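Local coordinates for N-deoxyribosyltransferase (Bacillus psychrosaccharolyticus, PDB 6EVS), which transfers 2'-deoxyribose between nucleobases, exchanging the base of deoxyribonucleosides, and is suited as a biocatalyst for the synthesis of modified nucleosides, at residues Y5-F10 with T80-E85. Numbering follows the deposited sequence.
Sequences YLASPF and TGTAWE
The probable active-site edge of the nucleoside 2-deoxyribosyltransferase fold is where Tyr5, Ala7 and the Ser8-Pro9 loop meet Thr82 and Glu85, at the C-terminal end of strand 3-7 and the first turns of helix 80-91. Tyr5 CG lies anti to the backbone N (chi1 -174°), which carries the ring toward the helix, and Tyr5 OH donates to Glu85 OE2 at 2.9 Å. The hydroxyl reaches that oxygen from above the carboxylate, 61° out of its plane, and ring and carboxylate stand nearly perpendicular (86°). The other oxygen, Glu85 OE1, lies at the edge of the ring, 3.6 Å from Tyr5 CE2, and also presses on Ala7 CB at 3.4 Å. A water 2.6 Å from Glu85 OE1 bonds to it and accepts from Ser8 N, so one oxygen is held by the strand directly, the other through water by the first loop residue after it. Strand 3-7 lies between strands 32-34 and 68-72 in a parallel sheet of Rossmann-like build. Within this fold Glu85 sits in a Gly-Thr-x-x-Glu-x-Gly sequence, and its place is consistent with that of the nucleophilic glutamate of related transferases, beside which a tyrosine is likewise found. One turn earlier, Thr82 OG1 nestles against the strand's exit, 3.2 Å from Pro9 CD and equally near Ser8 CA, while Thr82 CG2 packs on Ala7 O at 3.5 Å. Ser8 OG donates to Pro9 O, in the carbonyl plane and on a lone pair. Beyond Glu85, Met109 of a second subunit packs against it, and Phe34 lies beside the Tyr5 ring.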
ATOM      1  N   TYR A   5      17.815   0.889   6.976  1.00 22.35           N
ATOM      2  CA  TYR A   5      17.378   1.773   8.049  1.00 24.68           C
ATOM      3  C   TYR A   5      17.678   1.117   9.388  1.00 26.40           C
ATOM      4  O   TYR A   5      17.151   0.034   9.665  1.00 24.78           O
ATOM      5  CB  TYR A   5      15.883   2.055   7.935  1.00 27.07           C
ATOM      6  CG  TYR A   5      15.374   3.089   8.924  1.00 27.02           C
ATOM      7  CD1 TYR A   5      15.320   4.449   8.578  1.00 29.44           C
ATOM      8  CD2 TYR A   5      14.949   2.721  10.203  1.00 25.59           C
ATOM      9  CE1 TYR A   5      14.858   5.416   9.501  1.00 34.35           C
ATOM     10  CE2 TYR A   5      14.486   3.666  11.109  1.00 29.30           C
ATOM     11  CZ  TYR A   5      14.452   5.008  10.763  1.00 25.40           C
ATOM     12  OH  TYR A   5      13.958   5.917  11.675  1.00 24.47           O
ATOM     13  N   LEU A   6      18.457   1.791  10.242  1.00 24.16           N
ATOM     14  CA  LEU A   6      18.855   1.190  11.528  1.00 23.52           C
ATOM     15  C   LEU A   6      17.852   1.637  12.584  1.00 23.35           C
ATOM     16  O   LEU A   6      17.902   2.779  13.060  1.00 26.09           O
ATOM     17  CB  LEU A   6      20.280   1.593  11.875  1.00 28.47           C
ATOM     18  CG  LEU A   6      20.850   1.109  13.202  1.00 30.10           C
ATOM     19  CD1 LEU A   6      20.721  -0.414  13.288  1.00 26.78           C
ATOM     20  CD2 LEU A   6      22.294   1.557  13.294  1.00 32.54           C
ATOM     21  N   ALA A   7      16.908   0.758  12.930  1.00 22.49           N
ATOM     22  CA  ALA A   7      15.888   1.060  13.936  1.00 23.94           C
ATOM     23  C   ALA A   7      16.374   0.618  15.322  1.00 27.70           C
ATOM     24  O   ALA A   7      16.445  -0.580  15.616  1.00 26.76           O
ATOM     25  CB  ALA A   7      14.561   0.376  13.609  1.00 22.43           C
ATOM     26  N   SER A   8      16.624   1.587  16.206  1.00 23.35           N
ATOM     27  CA  SER A   8      17.082   1.271  17.557  1.00 24.51           C
ATOM     28  C   SER A   8      16.956   2.506  18.438  1.00 25.67           C
ATOM     29  O   SER A   8      17.098   3.627  17.938  1.00 28.80           O
ATOM     30  CB  SER A   8      18.540   0.801  17.559  1.00 26.25           C
ATOM     31  OG  SER A   8      19.049   0.741  18.917  1.00 31.14           O
ATOM     32  N   PRO A   9      16.717   2.356  19.740  1.00 27.35           N
ATOM     33  CA  PRO A   9      16.894   3.496  20.641  1.00 33.49           C
ATOM     34  C   PRO A   9      18.362   3.890  20.691  1.00 36.02           C
ATOM     35  O   PRO A   9      19.246   3.123  20.308  1.00 32.21           O
ATOM     36  CB  PRO A   9      16.406   2.967  21.999  1.00 39.22           C
ATOM     37  CG  PRO A   9      16.619   1.476  21.926  1.00 30.53           C
ATOM     38  CD  PRO A   9      16.317   1.134  20.461  1.00 28.43           C
ATOM     39  N   PHE A  10      18.620   5.113  21.173  1.00 31.06           N
ATOM     40  CA  PHE A  10      19.992   5.616  21.265  1.00 38.30           C
ATOM     41  C   PHE A  10      20.080   6.634  22.390  1.00 42.40           C
ATOM     42  O   PHE A  10      20.704   7.691  22.252  1.00 39.74           O
ATOM     43  CB  PHE A  10      20.479   6.210  19.939  1.00 38.41           C
ATOM     44  CG  PHE A  10      19.507   7.161  19.287  1.00 32.43           C
ATOM     45  CD1 PHE A  10      19.620   8.532  19.482  1.00 34.09           C
ATOM     46  CD2 PHE A  10      18.497   6.686  18.465  1.00 33.59           C
ATOM     47  CE1 PHE A  10      18.739   9.417  18.882  1.00 38.72           C
ATOM     48  CE2 PHE A  10      17.613   7.557  17.849  1.00 32.96           C
ATOM     49  CZ  PHE A  10      17.730   8.930  18.061  1.00 36.57           C
ATOM     50  N   THR A  80       9.867   1.554  22.249  1.00 41.61           N
ATOM     51  CA  THR A  80       8.558   1.945  21.727  1.00 48.46           C
ATOM     52  C   THR A  80       8.659   2.451  20.287  1.00 43.00           C
ATOM     53  O   THR A  80       7.970   1.952  19.381  1.00 38.57           O
ATOM     54  CB  THR A  80       7.957   3.005  22.661  1.00 49.86           C
ATOM     55  OG1 THR A  80       8.151   2.581  24.016  1.00 65.36           O
ATOM     56  CG2 THR A  80       6.481   3.154  22.433  1.00 47.79           C
ATOM     57  N   GLY A  81       9.521   3.441  20.049  1.00 33.58           N
ATOM     58  CA  GLY A  81       9.659   3.960  18.695  1.00 38.07           C
ATOM     59  C   GLY A  81      10.244   2.929  17.752  1.00 33.98           C
ATOM     60  O   GLY A  81       9.829   2.829  16.596  1.00 30.63           O
ATOM     61  N   THR A  82      11.215   2.138  18.233  1.00 30.95           N
ATOM     62  CA  THR A  82      11.769   1.077  17.389  1.00 30.84           C
ATOM     63  C   THR A  82      10.687   0.083  16.995  1.00 28.76           C
ATOM     64  O   THR A  82      10.541  -0.259  15.813  1.00 27.06           O
ATOM     65  CB  THR A  82      12.917   0.361  18.110  1.00 37.45           C
ATOM     66  OG1 THR A  82      14.005   1.277  18.285  1.00 36.24           O
ATOM     67  CG2 THR A  82      13.400  -0.849  17.287  1.00 33.40           C
ATOM     68  N   ALA A  83       9.888  -0.359  17.970  1.00 29.74           N
ATOM     69  CA  ALA A  83       8.806  -1.296  17.668  1.00 31.41           C
ATOM     70  C   ALA A  83       7.829  -0.708  16.647  1.00 27.69           C
ATOM     71  O   ALA A  83       7.391  -1.403  15.719  1.00 27.96           O
ATOM     72  CB  ALA A  83       8.075  -1.673  18.962  1.00 37.41           C
ATOM     73  N   TRP A  84       7.502   0.582  16.798  1.00 27.98           N
ATOM     74  CA  TRP A  84       6.665   1.289  15.820  1.00 31.29           C
ATOM     75  C   TRP A  84       7.294   1.248  14.432  1.00 27.91           C
ATOM     76  O   TRP A  84       6.616   0.972  13.423  1.00 26.70           O
ATOM     77  CB  TRP A  84       6.455   2.740  16.312  1.00 31.39           C
ATOM     78  CG  TRP A  84       5.457   3.573  15.524  1.00 30.44           C
ATOM     79  CD1 TRP A  84       4.161   3.854  15.872  1.00 30.68           C
ATOM     80  CD2 TRP A  84       5.682   4.224  14.265  1.00 26.65           C
ATOM     81  NE1 TRP A  84       3.560   4.620  14.892  1.00 30.15           N
ATOM     82  CE2 TRP A  84       4.474   4.876  13.904  1.00 28.56           C
ATOM     83  CE3 TRP A  84       6.788   4.335  13.414  1.00 28.52           C
ATOM     84  CZ2 TRP A  84       4.341   5.632  12.724  1.00 33.56           C
ATOM     85  CZ3 TRP A  84       6.642   5.079  12.212  1.00 31.05           C
ATOM     86  CH2 TRP A  84       5.426   5.708  11.891  1.00 31.93           C
ATOM     87  N   GLU A  85       8.600   1.498  14.353  1.00 31.74           N
ATOM     88  CA  GLU A  85       9.265   1.498  13.053  1.00 24.41           C
ATOM     89  C   GLU A  85       9.308   0.111  12.430  1.00 23.31           C
ATOM     90  O   GLU A  85       9.303  -0.001  11.201  1.00 23.66           O
ATOM     91  CB  GLU A  85      10.680   2.064  13.186  1.00 30.12           C
ATOM     92  CG  GLU A  85      10.651   3.529  13.622  1.00 26.27           C
ATOM     93  CD  GLU A  85      12.021   4.078  13.958  1.00 35.47           C
ATOM     94  OE1 GLU A  85      12.930   3.308  14.352  1.00 34.19           O
ATOM     95  OE2 GLU A  85      12.176   5.306  13.840  1.00 39.72           O
TER
HETATM   96  O   HOH W   1      15.059   4.073  15.682  1.00 32.48           O